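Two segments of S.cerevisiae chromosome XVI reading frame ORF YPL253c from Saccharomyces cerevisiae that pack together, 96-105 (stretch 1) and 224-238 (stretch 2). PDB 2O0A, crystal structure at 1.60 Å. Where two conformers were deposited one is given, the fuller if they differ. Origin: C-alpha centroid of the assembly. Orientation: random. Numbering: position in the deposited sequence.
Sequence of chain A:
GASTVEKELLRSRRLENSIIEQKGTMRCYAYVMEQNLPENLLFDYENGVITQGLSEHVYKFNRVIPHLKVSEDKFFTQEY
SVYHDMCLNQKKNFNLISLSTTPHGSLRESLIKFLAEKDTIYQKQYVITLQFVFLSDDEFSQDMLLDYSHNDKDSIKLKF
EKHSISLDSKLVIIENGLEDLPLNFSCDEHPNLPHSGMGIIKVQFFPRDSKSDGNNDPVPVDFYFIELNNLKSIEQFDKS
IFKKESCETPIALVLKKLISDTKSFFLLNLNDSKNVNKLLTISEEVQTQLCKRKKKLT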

# COMPACT_ATOMS: atom_id res chain seq x y z
N LEU A 96 0.99 -0.25 3.80
CA LEU A 96 0.91 0.15 2.41
C LEU A 96 -0.57 0.29 2.11
O LEU A 96 -1.32 -0.68 2.20
CB LEU A 96 1.56 -0.92 1.52
CG LEU A 96 1.40 -0.77 0.00
CD1 LEU A 96 1.86 0.60 -0.47
CD2 LEU A 96 2.13 -1.90 -0.76
N ILE A 97 -0.99 1.51 1.82
CA ILE A 97 -2.40 1.80 1.55
C ILE A 97 -2.53 2.07 0.05
O ILE A 97 -2.05 3.09 -0.43
CB ILE A 97 -2.91 2.99 2.40
CG1 ILE A 97 -2.84 2.60 3.87
CG2 ILE A 97 -4.37 3.36 1.99
CD1 ILE A 97 -2.97 3.77 4.85
N SER A 98 -3.15 1.11 -0.66
CA SER A 98 -3.20 1.13 -2.11
C SER A 98 -4.60 1.51 -2.60
O SER A 98 -5.57 0.84 -2.24
CB SER A 98 -2.76 -0.22 -2.67
OG SER A 98 -2.79 -0.21 -4.10
N LEU A 99 -4.68 2.58 -3.38
CA LEU A 99 -5.93 3.05 -3.99
C LEU A 99 -5.93 2.70 -5.46
O LEU A 99 -4.98 3.01 -6.20
CB LEU A 99 -6.05 4.57 -3.83
CG LEU A 99 -6.50 5.13 -2.47
CD1 LEU A 99 -5.57 4.76 -1.35
CD2 LEU A 99 -6.67 6.64 -2.54
N SER A 100 -7.01 2.06 -5.89
CA SER A 100 -7.15 1.58 -7.27
C SER A 100 -8.60 1.77 -7.66
O SER A 100 -9.46 1.80 -6.80
CB SER A 100 -6.81 0.11 -7.36
OG SER A 100 -5.41 -0.13 -7.16
N THR A 101 -8.87 1.90 -8.96
CA THR A 101 -10.28 1.97 -9.40
C THR A 101 -10.68 0.77 -10.26
O THR A 101 -11.82 0.70 -10.76
CB THR A 101 -10.59 3.30 -10.14
OG1 THR A 101 -9.70 3.43 -11.26
CG2 THR A 101 -10.45 4.50 -9.21
N THR A 102 -9.74 -0.15 -10.44
CA THR A 102 -9.97 -1.39 -11.17
C THR A 102 -9.39 -2.55 -10.36
O THR A 102 -8.57 -2.31 -9.46
CB THR A 102 -9.30 -1.37 -12.56
OG1 THR A 102 -7.89 -1.12 -12.42
CG2 THR A 102 -9.92 -0.30 -13.44
N PRO A 103 -9.82 -3.79 -10.65
CA PRO A 103 -9.25 -4.95 -9.97
C PRO A 103 -7.73 -4.95 -10.02
O PRO A 103 -7.14 -4.76 -11.10
CB PRO A 103 -9.82 -6.12 -10.78
CG PRO A 103 -11.13 -5.62 -11.26
CD PRO A 103 -10.89 -4.17 -11.59
N HIS A 104 -7.10 -5.12 -8.85
CA HIS A 104 -5.65 -5.12 -8.77
C HIS A 104 -5.06 -6.31 -7.99
O HIS A 104 -4.13 -6.16 -7.15
CB HIS A 104 -5.18 -3.80 -8.16
CG HIS A 104 -4.95 -2.71 -9.17
ND1 HIS A 104 -3.69 -2.23 -9.47
CD2 HIS A 104 -5.81 -2.02 -9.96
CE1 HIS A 104 -3.79 -1.30 -10.40
NE2 HIS A 104 -5.07 -1.15 -10.71
N GLY A 105 -5.55 -7.51 -8.28
CA GLY A 105 -5.00 -8.72 -7.66
C GLY A 105 -3.53 -8.96 -7.93
O GLY A 105 -2.82 -9.53 -7.09
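Stretch 2 224-238: YFIELNNLKSIEQFD

Stretch 2 enters as a β-strand, 224-228, turns through Asn229 and Asn230, and continues as a helix from Leu231. Its strand lies beside the strand of stretch 1 and runs the same way, with 13° between the two directions and 4.7 Å between the axes at closest approach. In this parallel register Leu96 pairs with Phe225, Ile97 with Ile226, Ser98 with Glu227 and Leu99 with Leu228.

Leu96 N donates to Tyr224 O at 2.9 Å, and Leu96 O accepts from Ile226 N at 2.8 Å. Its side chain shares a sheet face with Phe225, with Leu96 CG 3.8 Å from Phe225 CD1.

Ile97 points to the other face. Ile97 CG1 lies 4.0 Å from Ile226 CB.

Ser98 takes the next two rungs. Ser98 N donates to Ile226 O at 2.8 Å, and Leu228 N donates to Ser98 O at 2.9 Å. Ser98 CB is 3.8 Å from Phe225 CE1.

Leu99 is on the face of Ile97, Ile226 and Leu228. There the helix of stretch 2 comes back over it. Leu99 CD2 is 3.8 Å from Ile234 CG2 and 4.2 Å from Phe237 CE2, so strand and helix share one apolar cluster.

Ser100 N donates to Leu228 O at 2.9 Å, the last direct hydrogen bond between the stretches. One water then joins Ser98 OG (2.7 Å), Ser100 OG (2.9 Å) and Asn229 OD1 (2.8 Å).

Thr101 lies beside Asn230, the N-cap residue of the helix, with CA atoms 4.1 Å apart. Thr101 CG2 is 3.9 Å from Ile234 CD1. A second water bridges Thr101 O (2.9 Å) and Leu231 N (3.0 Å).

The CA-to-CB bonds of Thr102 and Pro103 point away from stretch 2. That of His104 points toward it, and His104 CB is 4.1 Å from Asn229 ND2. A third water donates to His104 O (2.8 Å) and Glu227 OE2 (2.6 Å).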

# COMPACT_ATOMS: atom_id res chain seq x y z
N TYR A 224 0.50 -3.78 7.46
CA TYR A 224 -0.88 -3.81 6.97
C TYR A 224 -0.92 -3.35 5.53
O TYR A 224 -0.46 -2.25 5.23
CB TYR A 224 -1.79 -2.90 7.81
CG TYR A 224 -1.74 -3.19 9.28
CD1 TYR A 224 -2.71 -3.99 9.88
CD2 TYR A 224 -0.72 -2.65 10.07
CE1 TYR A 224 -2.66 -4.27 11.25
CE2 TYR A 224 -0.66 -2.93 11.43
CZ TYR A 224 -1.62 -3.73 12.00
OH TYR A 224 -1.58 -3.99 13.36
N PHE A 225 -1.49 -4.19 4.67
CA PHE A 225 -1.74 -3.83 3.28
C PHE A 225 -3.22 -3.58 3.12
O PHE A 225 -4.05 -4.49 3.28
CB PHE A 225 -1.26 -4.96 2.37
CG PHE A 225 -1.53 -4.75 0.90
CD1 PHE A 225 -1.13 -3.59 0.26
CD2 PHE A 225 -2.13 -5.76 0.16
CE1 PHE A 225 -1.36 -3.41 -1.12
CE2 PHE A 225 -2.36 -5.60 -1.22
CZ PHE A 225 -1.97 -4.42 -1.86
N ILE A 226 -3.56 -2.32 2.83
CA ILE A 226 -4.94 -1.90 2.72
C ILE A 226 -5.27 -1.72 1.24
O ILE A 226 -4.54 -1.04 0.52
CB ILE A 226 -5.17 -0.57 3.48
CG1 ILE A 226 -4.85 -0.74 4.97
CG2 ILE A 226 -6.59 -0.03 3.22
CD1 ILE A 226 -5.68 -1.81 5.69
N GLU A 227 -6.35 -2.37 0.77
CA GLU A 227 -6.77 -2.23 -0.61
C GLU A 227 -8.10 -1.49 -0.66
O GLU A 227 -9.11 -1.95 -0.13
CB GLU A 227 -6.90 -3.59 -1.29
CG GLU A 227 -5.55 -4.26 -1.52
CD GLU A 227 -5.70 -5.67 -2.06
OE1 GLU A 227 -5.82 -6.61 -1.25
OE2 GLU A 227 -5.68 -5.83 -3.28
N LEU A 228 -8.07 -0.33 -1.31
CA LEU A 228 -9.29 0.42 -1.59
C LEU A 228 -9.39 0.44 -3.11
O LEU A 228 -8.80 1.29 -3.75
CB LEU A 228 -9.19 1.82 -1.00
CG LEU A 228 -9.19 1.89 0.53
CD1 LEU A 228 -8.61 3.19 1.01
CD2 LEU A 228 -10.61 1.65 1.07
N ASN A 229 -10.10 -0.53 -3.68
CA ASN A 229 -9.88 -0.87 -5.10
C ASN A 229 -11.05 -0.53 -6.03
O ASN A 229 -11.13 -1.04 -7.16
CB ASN A 229 -9.46 -2.34 -5.26
CG ASN A 229 -8.03 -2.64 -4.75
OD1 ASN A 229 -7.30 -1.75 -4.26
ND2 ASN A 229 -7.63 -3.90 -4.88
N ASN A 230 -11.93 0.34 -5.56
CA ASN A 230 -12.92 0.98 -6.43
C ASN A 230 -13.23 2.40 -5.94
O ASN A 230 -12.88 2.76 -4.81
CB ASN A 230 -14.18 0.11 -6.58
CG ASN A 230 -14.79 -0.30 -5.26
OD1 ASN A 230 -15.06 -1.49 -5.04
ND2 ASN A 230 -15.03 0.66 -4.38
N LEU A 231 -13.84 3.23 -6.80
CA LEU A 231 -14.02 4.65 -6.48
C LEU A 231 -14.86 4.86 -5.23
O LEU A 231 -14.55 5.74 -4.42
CB LEU A 231 -14.62 5.46 -7.64
CG LEU A 231 -14.71 6.98 -7.37
CD1 LEU A 231 -13.34 7.64 -7.29
CD2 LEU A 231 -15.58 7.69 -8.40
N LYS A 232 -15.91 4.06 -5.07
CA LYS A 232 -16.75 4.18 -3.89
C LYS A 232 -15.95 4.00 -2.61
O LYS A 232 -16.07 4.80 -1.68
CB LYS A 232 -17.91 3.18 -3.92
CG LYS A 232 -19.23 3.78 -4.41
CD LYS A 232 -20.40 2.87 -4.08
CE LYS A 232 -21.10 3.25 -2.78
NZ LYS A 232 -20.32 2.87 -1.56
N SER A 233 -15.09 2.97 -2.59
CA SER A 233 -14.25 2.68 -1.42
C SER A 233 -13.30 3.86 -1.16
O SER A 233 -13.15 4.30 -0.03
CB SER A 233 -13.46 1.38 -1.62
OG SER A 233 -14.32 0.27 -1.84
N ILE A 234 -12.70 4.37 -2.23
CA ILE A 234 -11.77 5.50 -2.12
C ILE A 234 -12.46 6.75 -1.55
O ILE A 234 -11.88 7.50 -0.77
CB ILE A 234 -11.12 5.81 -3.48
CG1 ILE A 234 -10.20 4.66 -3.88
CG2 ILE A 234 -10.37 7.13 -3.44
CD1 ILE A 234 -9.84 4.64 -5.36
N GLU A 235 -13.71 6.96 -1.98
CA GLU A 235 -14.50 8.10 -1.53
C GLU A 235 -14.90 7.97 -0.07
O GLU A 235 -14.94 8.97 0.65
CB GLU A 235 -15.73 8.25 -2.40
CG GLU A 235 -15.43 8.76 -3.79
CD GLU A 235 -16.66 8.81 -4.66
OE1 GLU A 235 -17.64 8.08 -4.36
OE2 GLU A 235 -16.64 9.55 -5.66
N GLN A 236 -15.17 6.74 0.35
CA GLN A 236 -15.44 6.44 1.76
C GLN A 236 -14.22 6.79 2.61
O GLN A 236 -14.34 7.43 3.65
CB GLN A 236 -15.88 4.99 1.94
CG GLN A 236 -16.72 4.74 3.19
CD GLN A 236 -17.43 3.40 3.17
OE1 GLN A 236 -17.44 2.68 4.16
NE2 GLN A 236 -18.03 3.06 2.03
N PHE A 237 -13.03 6.41 2.14
CA PHE A 237 -11.78 6.83 2.78
C PHE A 237 -11.71 8.35 2.86
O PHE A 237 -11.44 8.92 3.92
CB PHE A 237 -10.59 6.25 2.01
CG PHE A 237 -9.30 7.01 2.18
CD1 PHE A 237 -8.65 7.08 3.41
CD2 PHE A 237 -8.70 7.63 1.08
CE1 PHE A 237 -7.44 7.77 3.55
CE2 PHE A 237 -7.51 8.32 1.21
CZ PHE A 237 -6.87 8.39 2.44
N ASP A 238 -11.98 9.02 1.74
CA ASP A 238 -11.88 10.47 1.71
C ASP A 238 -12.85 11.13 2.68
O ASP A 238 -12.47 12.04 3.42
CB ASP A 238 -12.15 10.98 0.29
CG ASP A 238 -11.99 12.48 0.18
OD1 ASP A 238 -10.84 12.94 0.22
OD2 ASP A 238 -13.02 13.20 0.07
O HOH W 1 -4.65 -1.89 -5.05
O HOH W 2 -14.19 1.78 -9.41
O HOH W 3 -4.05 -4.54 -4.89